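Local coordinates for protein glutamine synthetase (Helicobacter pylori, PDB 5ZLI) that belongs to the glutamine synthetase family, type I beta, combining a beta-grasp domain with a catalytic domain in an assembly of twelve chains, at residues S283-N288 with S360-R365; L122-D127 with A387-V392; N290-E295 with L305-G310; S116-A121 with G236-A241; V311-R316 with N394-G399. All coordinates share one frame; numbering follows the deposited sequence.

Contact 1: S283-N288 with S360-R365; sequences SVWKNN and SKNSAR
The carbonyl oxygen of Ala364 accepts a hydrogen bond from ND2 of Asn290, and CB of Ser283 merely packs against Ala364 O at 3.7 Å. Ser283 and Arg365 bring the backbones closest together, with their CA atoms 5.0 Å apart, and from there the two segments are joined mainly by one aromatic ring and one carbonyl. The ring is that of Trp285. Its six-membered end is turned toward segment 360-365, and Asn362 O sits at the ring edge, near its plane, 3.1 Å from CZ2 of Trp285. CH2, the next atom along the rim, is 3.4 Å from Asn362 O, so the oxygen faces the C-H edge and not the pi cloud. The side chain of Asn362 follows more loosely, with its OD1 4.0 Å from Trp285 CH2. Trp285 has CG anti to its carbonyl carbon, beside the backbone N (chi1 -62°); NE1 meets Ser283 OG near the ring plane, though the bond is bent to 134° and its modelled length is doubtful at this resolution. Tyr135 meets the indole edge-to-face. On the other segment, a type I turn from Lys361 to Ala364, closed by Ala364 N bonding to Lys361 O at 3.2 Å, presents the Asn362 carbonyl to the tryptophan. The arrangement lies where the C-terminal end of strand 278-286 meets the loop leading into strand 366-368, its antiparallel partner in the mixed sheet of the catalytic domain.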
# COMPACT_ATOMS: atom_id res chain seq x y z
N SER B 283 27.90 55.23 13.08
CA SER B 283 28.48 56.57 13.06
C SER B 283 28.05 57.25 14.36
O SER B 283 26.95 57.00 14.86
CB SER B 283 28.04 57.48 11.88
OG SER B 283 26.64 57.82 11.87
N VAL B 284 28.93 58.09 14.88
CA VAL B 284 28.59 58.94 16.02
C VAL B 284 28.54 60.37 15.52
O VAL B 284 29.51 60.85 14.92
CB VAL B 284 29.62 58.78 17.14
CG1 VAL B 284 29.22 59.61 18.32
CG2 VAL B 284 29.77 57.32 17.51
N TRP B 285 27.45 61.08 15.82
CA TRP B 285 27.30 62.47 15.42
C TRP B 285 27.14 63.33 16.67
O TRP B 285 26.75 62.85 17.74
CB TRP B 285 26.10 62.70 14.50
CG TRP B 285 26.17 61.97 13.21
CD1 TRP B 285 26.56 60.68 13.03
CD2 TRP B 285 25.88 62.49 11.91
NE1 TRP B 285 26.51 60.36 11.70
CE2 TRP B 285 26.10 61.46 10.99
CE3 TRP B 285 25.45 63.73 11.44
CZ2 TRP B 285 25.91 61.62 9.62
CZ3 TRP B 285 25.26 63.89 10.09
CH2 TRP B 285 25.49 62.84 9.19
N LYS B 286 27.47 64.60 16.53
CA LYS B 286 27.26 65.55 17.61
C LYS B 286 27.02 66.90 16.98
O LYS B 286 27.75 67.30 16.07
CB LYS B 286 28.44 65.61 18.60
CG LYS B 286 28.27 66.59 19.78
CD LYS B 286 29.52 66.54 20.68
CE LYS B 286 29.43 67.39 21.95
NZ LYS B 286 29.86 68.80 21.74
N ASN B 287 25.97 67.57 17.43
CA ASN B 287 25.64 68.90 16.97
C ASN B 287 25.54 68.91 15.44
O ASN B 287 25.87 69.90 14.79
CB ASN B 287 26.63 69.94 17.53
CG ASN B 287 26.64 70.00 19.09
OD1 ASN B 287 25.63 69.74 19.76
ND2 ASN B 287 27.79 70.36 19.66
N ASN B 288 25.08 67.79 14.87
CA ASN B 288 24.84 67.60 13.44
C ASN B 288 26.12 67.57 12.61
O ASN B 288 26.08 67.74 11.39
CB ASN B 288 23.88 68.66 12.88
CG ASN B 288 22.44 68.43 13.31
OD1 ASN B 288 22.17 67.94 14.41
ND2 ASN B 288 21.51 68.77 12.42
N SER B 360 31.43 59.34 1.82
CA SER B 360 31.26 60.79 1.91
C SER B 360 31.38 61.30 3.35
O SER B 360 31.61 60.51 4.28
CB SER B 360 29.90 61.19 1.31
OG SER B 360 29.41 62.43 1.82
N LYS B 361 31.23 62.62 3.53
CA LYS B 361 31.14 63.22 4.86
C LYS B 361 29.89 62.74 5.59
O LYS B 361 29.97 62.11 6.65
CB LYS B 361 31.13 64.75 4.73
CG LYS B 361 31.38 65.55 6.03
CD LYS B 361 32.84 65.44 6.45
CE LYS B 361 33.43 66.70 7.09
NZ LYS B 361 34.84 66.46 7.55
N ASN B 362 28.71 63.06 5.05
CA ASN B 362 27.46 62.64 5.68
C ASN B 362 27.38 61.14 5.89
O ASN B 362 26.60 60.70 6.74
CB ASN B 362 26.26 63.09 4.84
CG ASN B 362 25.92 64.55 5.04
OD1 ASN B 362 26.36 65.17 6.00
ND2 ASN B 362 25.13 65.11 4.12
N SER B 363 28.14 60.36 5.14
CA SER B 363 28.02 58.91 5.21
C SER B 363 29.20 58.21 5.85
O SER B 363 29.19 56.98 5.96
CB SER B 363 27.84 58.34 3.80
OG SER B 363 29.09 58.32 3.12
N ALA B 364 30.21 58.95 6.31
CA ALA B 364 31.38 58.29 6.87
C ALA B 364 30.94 57.38 8.01
O ALA B 364 30.09 57.76 8.83
CB ALA B 364 32.40 59.31 7.33
N ARG B 365 31.49 56.17 8.03
CA ARG B 365 30.98 55.14 8.93
C ARG B 365 31.89 53.94 8.85
O ARG B 365 32.65 53.77 7.89
CB ARG B 365 29.55 54.73 8.56
CG ARG B 365 29.51 53.45 7.74
CD ARG B 365 28.33 53.37 6.83
NE ARG B 365 28.75 53.01 5.48
CZ ARG B 365 27.94 53.07 4.43
NH1 ARG B 365 26.69 53.48 4.60
NH2 ARG B 365 28.38 52.73 3.22

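Contact 2: L122-D127 with A387-V392; sequences LQHLKD and AGMDGV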
# COMPACT_ATOMS: atom_id res chain seq x y z
N LEU B 122 23.13 54.63 25.46
CA LEU B 122 23.06 55.83 24.64
C LEU B 122 23.02 57.09 25.48
O LEU B 122 23.41 58.16 25.00
CB LEU B 122 21.86 55.76 23.69
CG LEU B 122 21.54 57.00 22.86
CD1 LEU B 122 22.66 57.35 21.89
CD2 LEU B 122 20.23 56.78 22.12
N GLN B 123 22.56 57.01 26.72
CA GLN B 123 22.58 58.22 27.52
C GLN B 123 23.95 58.47 28.14
O GLN B 123 24.32 59.63 28.33
CB GLN B 123 21.48 58.16 28.58
CG GLN B 123 20.12 58.73 28.08
CD GLN B 123 19.50 58.04 26.82
OE1 GLN B 123 20.14 57.24 26.12
NE2 GLN B 123 18.24 58.36 26.56
N HIS B 124 24.73 57.41 28.41
CA HIS B 124 26.11 57.60 28.86
C HIS B 124 26.94 58.37 27.86
O HIS B 124 27.93 58.99 28.25
CB HIS B 124 26.81 56.26 29.15
CG HIS B 124 28.29 56.38 29.36
ND1 HIS B 124 29.22 55.94 28.44
CD2 HIS B 124 29.01 56.93 30.38
CE1 HIS B 124 30.44 56.20 28.89
NE2 HIS B 124 30.34 56.80 30.06
N LEU B 125 26.59 58.34 26.57
CA LEU B 125 27.35 59.10 25.58
C LEU B 125 27.00 60.58 25.61
O LEU B 125 27.89 61.44 25.68
CB LEU B 125 27.13 58.52 24.17
CG LEU B 125 27.71 59.23 22.92
CD1 LEU B 125 29.25 59.35 22.97
CD2 LEU B 125 27.25 58.57 21.62
N LYS B 126 25.71 60.92 25.57
CA LYS B 126 25.33 62.32 25.63
C LYS B 126 25.85 62.97 26.92
O LYS B 126 26.19 64.16 26.92
CB LYS B 126 23.82 62.46 25.50
CG LYS B 126 23.04 61.73 26.56
CD LYS B 126 21.54 61.85 26.39
CE LYS B 126 20.98 63.10 27.07
NZ LYS B 126 19.58 62.87 27.52
N ASP B 127 25.98 62.20 28.01
CA ASP B 127 26.47 62.76 29.26
C ASP B 127 27.95 63.05 29.21
O ASP B 127 28.40 64.06 29.77
CB ASP B 127 26.23 61.79 30.43
CG ASP B 127 24.76 61.64 30.80
OD1 ASP B 127 23.90 62.25 30.12
OD2 ASP B 127 24.48 60.88 31.77
N ALA B 387 32.23 50.04 23.80
CA ALA B 387 33.61 49.70 23.48
C ALA B 387 34.26 50.75 22.61
O ALA B 387 35.48 50.95 22.69
CB ALA B 387 33.68 48.36 22.77
N GLY B 388 33.49 51.37 21.72
CA GLY B 388 34.04 52.45 20.94
C GLY B 388 34.34 53.67 21.77
O GLY B 388 35.36 54.33 21.56
N MET B 389 33.54 53.92 22.81
CA MET B 389 33.75 55.11 23.63
C MET B 389 34.99 54.96 24.49
O MET B 389 35.72 55.94 24.70
CB MET B 389 32.54 55.39 24.51
CG MET B 389 31.34 55.95 23.79
SD MET B 389 29.96 56.21 24.92
CE MET B 389 30.66 57.54 25.92
N ASP B 390 35.24 53.76 24.99
CA ASP B 390 36.52 53.48 25.62
C ASP B 390 37.67 53.85 24.68
O ASP B 390 38.67 54.45 25.10
CB ASP B 390 36.59 52.00 26.00
CG ASP B 390 37.55 51.73 27.13
OD1 ASP B 390 37.34 52.28 28.24
OD2 ASP B 390 38.51 50.97 26.90
N GLY B 391 37.50 53.57 23.39
CA GLY B 391 38.54 53.89 22.41
C GLY B 391 38.82 55.38 22.32
O GLY B 391 39.97 55.79 22.18
N VAL B 392 37.76 56.20 22.35
CA VAL B 392 37.95 57.64 22.24
C VAL B 392 38.51 58.21 23.55
O VAL B 392 39.38 59.09 23.54
CB VAL B 392 36.62 58.32 21.87
CG1 VAL B 392 36.75 59.83 21.97
CG2 VAL B 392 36.19 57.93 20.49
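Sulfur and aromatic ring come first: the thioether of Met389 reaches from helix 377-393 to His124 on helix 114-128, with SD 4.5 Å from the centroid of the His124 ring. The line to the sulfur lies 66° off the ring normal, an oblique Met-aromatic approach. The terminal methyl makes the nearer contact, CE of Met389 lying 3.3 Å from both ND1 and CE1 of His124. The two side chains slide past each other in opposite directions. The second group is purely apolar. CB of Leu125 lies 3.7 Å from Met389 SD, and its CD1 branch is at a similar 3.7 Å from Met389 CE. Leu125 has CG anti to the backbone N (chi1 174°), which brings its end closer to the other helix than its CB direction alone would. Met389 stays extended through chi2 and then bends at chi3 (67°), which puts CE against both His124 and Leu125. The backbones remain well apart, the closest CA atoms, of Leu125 and Met389, being 7.8 Å from each other, so a long flexible side chain spans the gap. Around this core, Met386 also touches His124 and Leu385 touches Leu125. The whole is typical of a buried helix-helix interface, here joining two helices of the catalytic domain far apart in sequence.

Contact 3: N290-E295 with L305-G310; sequences NLFSGE and LHFLGG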
# COMPACT_ATOMS: atom_id res chain seq x y z
N ASN B 290 29.38 64.95 11.65
CA ASN B 290 29.64 63.53 11.71
C ASN B 290 31.07 63.35 12.18
O ASN B 290 32.01 63.46 11.39
CB ASN B 290 29.40 62.87 10.36
CG ASN B 290 29.58 61.37 10.40
OD1 ASN B 290 30.24 60.83 11.29
ND2 ASN B 290 28.96 60.67 9.45
N LEU B 291 31.23 62.94 13.44
CA LEU B 291 32.57 62.89 14.00
C LEU B 291 33.43 61.79 13.39
O LEU B 291 34.65 61.78 13.62
CB LEU B 291 32.53 62.72 15.52
CG LEU B 291 32.20 63.91 16.43
CD1 LEU B 291 30.88 64.50 16.08
CD2 LEU B 291 32.24 63.50 17.87
N PHE B 292 32.86 60.90 12.59
CA PHE B 292 33.65 59.82 12.02
C PHE B 292 34.37 60.24 10.76
O PHE B 292 35.38 59.64 10.40
CB PHE B 292 32.76 58.62 11.72
CG PHE B 292 32.65 57.66 12.85
CD1 PHE B 292 32.68 58.12 14.16
CD2 PHE B 292 32.55 56.30 12.62
CE1 PHE B 292 32.60 57.24 15.23
CE2 PHE B 292 32.46 55.41 13.69
CZ PHE B 292 32.48 55.89 15.00
N SER B 293 33.88 61.28 10.10
CA SER B 293 34.49 61.80 8.90
C SER B 293 35.61 62.78 9.24
O SER B 293 35.42 63.71 10.03
CB SER B 293 33.44 62.48 8.04
OG SER B 293 32.92 63.58 8.75
N GLY B 294 36.75 62.58 8.61
CA GLY B 294 37.87 63.47 8.78
C GLY B 294 38.84 63.17 7.67
O GLY B 294 38.46 62.54 6.67
N GLU B 295 40.11 63.55 7.87
CA GLU B 295 41.10 63.26 6.84
C GLU B 295 42.32 62.52 7.40
O GLU B 295 43.31 62.36 6.68
CB GLU B 295 41.51 64.53 6.06
CG GLU B 295 40.33 65.19 5.31
CD GLU B 295 39.94 64.43 4.01
OE1 GLU B 295 40.83 64.26 3.14
OE2 GLU B 295 38.76 64.00 3.87
N LEU B 305 38.88 56.58 14.28
CA LEU B 305 39.90 55.53 14.35
C LEU B 305 40.18 55.12 15.79
O LEU B 305 40.50 53.95 16.04
CB LEU B 305 41.20 55.98 13.71
CG LEU B 305 41.27 55.87 12.20
CD1 LEU B 305 42.31 56.83 11.70
CD2 LEU B 305 41.63 54.44 11.86
N HIS B 306 40.07 56.06 16.73
CA HIS B 306 40.14 55.71 18.14
C HIS B 306 38.92 54.90 18.55
O HIS B 306 39.04 53.91 19.28
CB HIS B 306 40.32 56.98 18.98
CG HIS B 306 41.68 57.60 18.87
ND1 HIS B 306 42.84 56.86 18.76
CD2 HIS B 306 42.07 58.90 18.83
CE1 HIS B 306 43.87 57.67 18.67
NE2 HIS B 306 43.43 58.91 18.70
N PHE B 307 37.74 55.28 18.06
CA PHE B 307 36.57 54.42 18.26
C PHE B 307 36.84 52.98 17.80
O PHE B 307 36.61 52.02 18.55
CB PHE B 307 35.39 55.03 17.50
CG PHE B 307 34.10 54.33 17.74
CD1 PHE B 307 33.82 53.13 17.12
CD2 PHE B 307 33.15 54.89 18.55
CE1 PHE B 307 32.64 52.52 17.32
CE2 PHE B 307 31.95 54.27 18.75
CZ PHE B 307 31.70 53.09 18.14
N LEU B 308 37.35 52.81 16.57
CA LEU B 308 37.62 51.48 16.04
C LEU B 308 38.63 50.71 16.87
O LEU B 308 38.50 49.49 17.03
CB LEU B 308 38.10 51.60 14.59
CG LEU B 308 38.70 50.31 14.02
CD1 LEU B 308 37.61 49.30 13.89
CD2 LEU B 308 39.37 50.57 12.66
N GLY B 309 39.68 51.39 17.33
CA GLY B 309 40.65 50.74 18.19
C GLY B 309 40.02 50.22 19.47
O GLY B 309 40.40 49.16 19.97
N GLY B 310 39.05 50.95 20.01
CA GLY B 310 38.39 50.49 21.22
C GLY B 310 37.52 49.28 20.94
O GLY B 310 37.57 48.29 21.67
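One face of the Phe307 ring receives CZ of Phe292, which stands 3.5 Å above the plane and is shifted toward the rim. The nearest pair is Phe292 CZ with Phe307 CG at 3.5 Å, and CE1 of Phe292 follows at 4.1 Å from Phe307 CD2. With centroids 5.1 Å apart and planes inclined at 64°, the pair is an edge-to-face stack, Phe292 supplying the edge and Phe307 the face. Phe307 holds CG anti to its backbone N (chi1 -174°), a torsion that sends the ring off helix 302-313 toward the loop. The CB of Phe292 points neither at the helix nor away from it; the far end of the ring makes the approach.

Both rings belong to the aromatic core between the helix and the curled sheet of the catalytic domain: Phe366 meets the Phe292 ring at a steep angle, while Phe368 touches Phe307. Val282 and Val284, from strand 278-286, also pack on Phe292.

The loop that carries Phe292 is fixed by a type I turn from Asn290 to Ser293. Two bonds converge on Asn290 O, from Ser293 N at 3.1 Å and from Ser293 OG at 2.8 Å, the hydroxyl approaching in the carbonyl plane. The asparagine side chain adds an Asx turn, its OD1 accepting from Phe292 N at 2.9 Å with an N-H...O angle of 157°.

Contact 4: S116-A121 with G236-A241; sequences SIAKKA and GDLVEA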
# COMPACT_ATOMS: atom_id res chain seq x y z
N SER B 116 16.38 48.58 28.55
CA SER B 116 16.78 49.59 29.53
C SER B 116 18.29 49.84 29.47
O SER B 116 18.75 50.97 29.64
CB SER B 116 16.38 49.16 30.94
OG SER B 116 14.99 49.26 31.17
N ILE B 117 19.07 48.78 29.30
CA ILE B 117 20.50 48.95 29.07
C ILE B 117 20.74 49.83 27.85
O ILE B 117 21.57 50.74 27.89
CB ILE B 117 21.18 47.57 28.92
CG1 ILE B 117 21.11 46.80 30.25
CG2 ILE B 117 22.64 47.69 28.39
CD1 ILE B 117 21.68 45.37 30.23
N ALA B 118 19.98 49.62 26.76
CA ALA B 118 20.25 50.34 25.52
C ALA B 118 19.99 51.83 25.63
O ALA B 118 20.57 52.59 24.86
CB ALA B 118 19.41 49.79 24.36
N LYS B 119 19.12 52.24 26.55
CA LYS B 119 18.99 53.67 26.80
C LYS B 119 20.12 54.13 27.69
O LYS B 119 20.82 55.09 27.36
CB LYS B 119 17.65 53.92 27.47
CG LYS B 119 16.52 53.57 26.57
CD LYS B 119 15.21 53.95 27.20
CE LYS B 119 14.09 53.54 26.28
NZ LYS B 119 12.73 53.81 26.80
N LYS B 120 20.45 53.36 28.73
CA LYS B 120 21.53 53.76 29.61
C LYS B 120 22.86 53.83 28.84
O LYS B 120 23.73 54.64 29.18
CB LYS B 120 21.57 52.79 30.79
CG LYS B 120 20.37 52.99 31.72
CD LYS B 120 20.32 52.03 32.91
CE LYS B 120 21.66 51.82 33.56
NZ LYS B 120 22.33 53.09 33.93
N ALA B 121 22.99 53.05 27.77
CA ALA B 121 24.22 53.07 26.98
C ALA B 121 24.27 54.27 26.04
O ALA B 121 25.36 54.77 25.75
CB ALA B 121 24.36 51.79 26.16
N GLY B 236 19.35 54.01 12.42
CA GLY B 236 18.63 54.57 13.55
C GLY B 236 19.54 54.74 14.75
O GLY B 236 20.63 54.16 14.81
N ASP B 237 19.07 55.54 15.72
CA ASP B 237 19.79 55.70 16.97
C ASP B 237 19.79 54.37 17.74
O ASP B 237 19.04 53.44 17.42
CB ASP B 237 19.22 56.86 17.80
CG ASP B 237 17.95 56.50 18.58
OD1 ASP B 237 18.04 55.73 19.57
OD2 ASP B 237 16.86 57.04 18.21
N LEU B 238 20.63 54.30 18.77
CA LEU B 238 21.02 53.00 19.28
C LEU B 238 19.81 52.16 19.65
O LEU B 238 19.68 51.02 19.23
CB LEU B 238 21.96 53.13 20.48
CG LEU B 238 22.49 51.75 20.89
CD1 LEU B 238 23.97 51.84 21.21
CD2 LEU B 238 21.73 51.06 22.02
N VAL B 239 18.89 52.72 20.43
CA VAL B 239 17.71 51.95 20.81
C VAL B 239 16.80 51.71 19.61
O VAL B 239 16.39 50.57 19.33
CB VAL B 239 16.95 52.66 21.95
CG1 VAL B 239 15.63 51.93 22.26
CG2 VAL B 239 17.86 52.85 23.19
N GLU B 240 16.46 52.78 18.88
CA GLU B 240 15.56 52.69 17.74
C GLU B 240 16.05 51.70 16.68
O GLU B 240 15.25 51.02 16.05
CB GLU B 240 15.38 54.09 17.15
CG GLU B 240 14.48 54.22 15.97
CD GLU B 240 14.88 55.42 15.18
OE1 GLU B 240 14.10 55.85 14.29
OE2 GLU B 240 15.97 55.96 15.46
N ALA B 241 17.36 51.63 16.45
CA ALA B 241 17.83 50.62 15.53
C ALA B 241 17.53 49.22 16.06
O ALA B 241 16.95 48.38 15.36
CB ALA B 241 19.32 50.80 15.26
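Ala118 and Val239 mark the closest approach of the two backbones, with CA atoms 5.6 Å apart where helix 114-128 meets the first turn of helix 238-258. Segment 116-121 is helical throughout, whereas 236-241 enters helix 238-258 with Asp237 at the N-cap. With Glu240 this residue forms a capping box: Asp237 N bonds to Glu240 OE2 at 3.1 Å, an approach on the anti side of the carboxylate, 28° out of its plane, while Asp237 OD1 accepts weakly from Val239 N and Glu240 N. The box caps the start of the helix following strand 228-237, a strand-to-helix junction of the catalytic domain; the CB atoms of Leu238 and Val239, in its first turn, point toward segment 116-121.

Both residues touch the alanine methyl. CD2 of Leu238 is 3.5 Å from Ala118 CB, and CG2 of Val239 lies at 3.6 Å from the same CB. CG2, the branch anti to valine's own carbonyl carbon, also sits 3.2 Å from Ala118 O. Next to it, CG of Lys119 touches Val239 CG2 at 3.7 Å, the two side chains meeting at a slant. Beyond CG the lysine runs extended, and its NZ forms salt bridges with Asp80 and Asp100. Phe381 of helix 377-393 packs on Leu238, so a third helix borders the same group.

Contact 5: V311-R316 with N394-G399; sequences VLRHAR and NKIDPG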
# COMPACT_ATOMS: atom_id res chain seq x y z
N VAL B 311 36.79 49.31 19.82
CA VAL B 311 36.01 48.16 19.39
C VAL B 311 36.92 46.97 19.11
O VAL B 311 36.61 45.83 19.47
CB VAL B 311 35.15 48.52 18.17
CG1 VAL B 311 34.71 47.26 17.43
CG2 VAL B 311 33.95 49.36 18.59
N LEU B 312 38.07 47.21 18.46
CA LEU B 312 39.01 46.11 18.18
C LEU B 312 39.68 45.58 19.44
O LEU B 312 39.99 44.38 19.51
CB LEU B 312 40.07 46.55 17.16
CG LEU B 312 39.56 46.59 15.71
CD1 LEU B 312 40.60 47.15 14.74
CD2 LEU B 312 39.04 45.20 15.26
N ARG B 313 39.97 46.45 20.42
CA ARG B 313 40.67 46.02 21.63
C ARG B 313 39.81 45.06 22.43
O ARG B 313 40.27 43.99 22.85
CB ARG B 313 41.03 47.20 22.53
CG ARG B 313 41.68 46.78 23.84
CD ARG B 313 43.16 46.39 23.68
NE ARG B 313 43.96 47.51 23.19
CZ ARG B 313 44.40 48.51 23.94
NH1 ARG B 313 44.14 48.54 25.24
NH2 ARG B 313 45.10 49.49 23.39
N HIS B 314 38.55 45.43 22.64
CA HIS B 314 37.64 44.63 23.42
C HIS B 314 36.94 43.58 22.57
O HIS B 314 36.07 42.85 23.08
CB HIS B 314 36.59 45.54 24.09
CG HIS B 314 37.18 46.70 24.81
ND1 HIS B 314 38.03 46.55 25.89
CD2 HIS B 314 36.98 48.03 24.66
CE1 HIS B 314 38.38 47.75 26.34
NE2 HIS B 314 37.76 48.66 25.61
N ALA B 315 37.33 43.46 21.30
CA ALA B 315 36.59 42.66 20.34
C ALA B 315 36.32 41.25 20.86
O ALA B 315 35.16 40.81 20.91
CB ALA B 315 37.36 42.61 19.02
N ARG B 316 37.36 40.52 21.26
CA ARG B 316 37.17 39.13 21.67
C ARG B 316 36.17 39.01 22.82
O ARG B 316 35.44 38.02 22.90
CB ARG B 316 38.50 38.45 22.01
CG ARG B 316 39.44 38.47 20.84
CD ARG B 316 40.11 37.13 20.60
NE ARG B 316 40.35 36.30 21.78
CZ ARG B 316 40.58 34.99 21.71
NH1 ARG B 316 40.61 34.37 20.54
NH2 ARG B 316 40.80 34.29 22.81
N ASN B 394 40.45 56.61 25.76
CA ASN B 394 41.84 56.18 25.91
C ASN B 394 42.66 56.32 24.63
O ASN B 394 43.74 55.70 24.54
CB ASN B 394 41.91 54.75 26.43
CG ASN B 394 41.24 54.60 27.75
OD1 ASN B 394 40.37 55.40 28.10
ND2 ASN B 394 41.64 53.59 28.51
N LYS B 395 42.16 57.08 23.65
CA LYS B 395 42.86 57.34 22.40
C LYS B 395 43.51 56.08 21.85
O LYS B 395 44.70 56.04 21.55
CB LYS B 395 43.92 58.42 22.63
CG LYS B 395 43.46 59.69 23.34
CD LYS B 395 42.74 60.71 22.45
CE LYS B 395 42.79 62.10 23.07
NZ LYS B 395 42.30 63.18 22.18
N ILE B 396 42.71 55.02 21.69
CA ILE B 396 43.26 53.71 21.33
C ILE B 396 43.53 53.64 19.83
O ILE B 396 42.63 53.86 19.01
CB ILE B 396 42.32 52.57 21.78
CG1 ILE B 396 42.13 52.58 23.30
CG2 ILE B 396 42.92 51.23 21.37
CD1 ILE B 396 41.45 51.33 23.87
N ASP B 397 44.75 53.28 19.48
CA ASP B 397 45.17 53.07 18.09
C ASP B 397 44.62 51.73 17.61
O ASP B 397 44.85 50.70 18.26
CB ASP B 397 46.70 53.09 17.99
CG ASP B 397 47.22 53.35 16.59
OD1 ASP B 397 47.78 54.44 16.37
OD2 ASP B 397 47.07 52.48 15.70
N PRO B 398 43.93 51.68 16.47
CA PRO B 398 43.40 50.41 15.98
C PRO B 398 44.43 49.57 15.26
O PRO B 398 44.09 48.48 14.78
CB PRO B 398 42.30 50.86 15.01
CG PRO B 398 42.83 52.11 14.46
CD PRO B 398 43.60 52.79 15.57
N GLY B 399 45.68 50.02 15.27
CA GLY B 399 46.75 49.35 14.56
C GLY B 399 46.77 49.69 13.08
O GLY B 399 46.42 50.80 12.66
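Arg313 sets out with CB pointing toward segment 394-399. CG is anti to the backbone N (chi1 176°) and rests over one face of the neighbouring His314 ring, 4.1 Å above its plane. From there the chain bends at chi2 (77°) and again at chi3 (62°), and the guanidinium ends against Ile396. At the tip, CZ of Arg313 is 4.0 Å from Ile396 CG2, and NH2 comes nearer, 3.4 Å from the same methyl. The other branch of the isoleucine lies above the flat group: Ile396 CD1 is over one face of the guanidinium, nearer its rim than its centre, and 4.1 Å from NH1. The two side chains cross at about a right angle; the contact is van der Waals packing of an alkyl group on a flat cationic one.

The place is a helix break in the catalytic domain. Helix 302-313 ends at Arg313, and His314, the N-cap of helix 315-322, bonds through its ring nitrogens to Asp390 and Asp436. The facing loop follows helix 377-393, and Ile396 O accepts from His306 on helix 302-313.

One residue earlier in the helix, Leu312 CD1 meets Pro398, at 3.7 Å from its O and 4.1 Å from its CB. The loop is shaped by an Asx turn in which Asp397 OD2 accepts from Gly399 N at 2.9 Å, using its anti lone pair, and Gly399 itself takes a positive phi. Tyr344 of strand 341-346 packs on both Leu312 and Pro398.

In the fold
From the N terminus, helix 114-128 opens contact 4 and then contact 2. Contact 4 closes first, at the start of helix 238-258, so the two cross. Within the loop that contact 2 will close, contact 1 opens on strand 278-286, and contact 3 is both opened and closed inside contact 1. Contact 5 then starts at the end of helix 302-313; it crosses contact 1, which closes at 360-365, and contact 2, which closes at 387-392, before closing itself at 394-399. Helix 377-393 connects helix 114-128 with helix 302-313: Gly388 packs on Phe307, and Asp390 bonds to His314. Contacts 1 and 3 touch at Val284 and Leu291, joining strand 278-286 to the loop before helix 302-313.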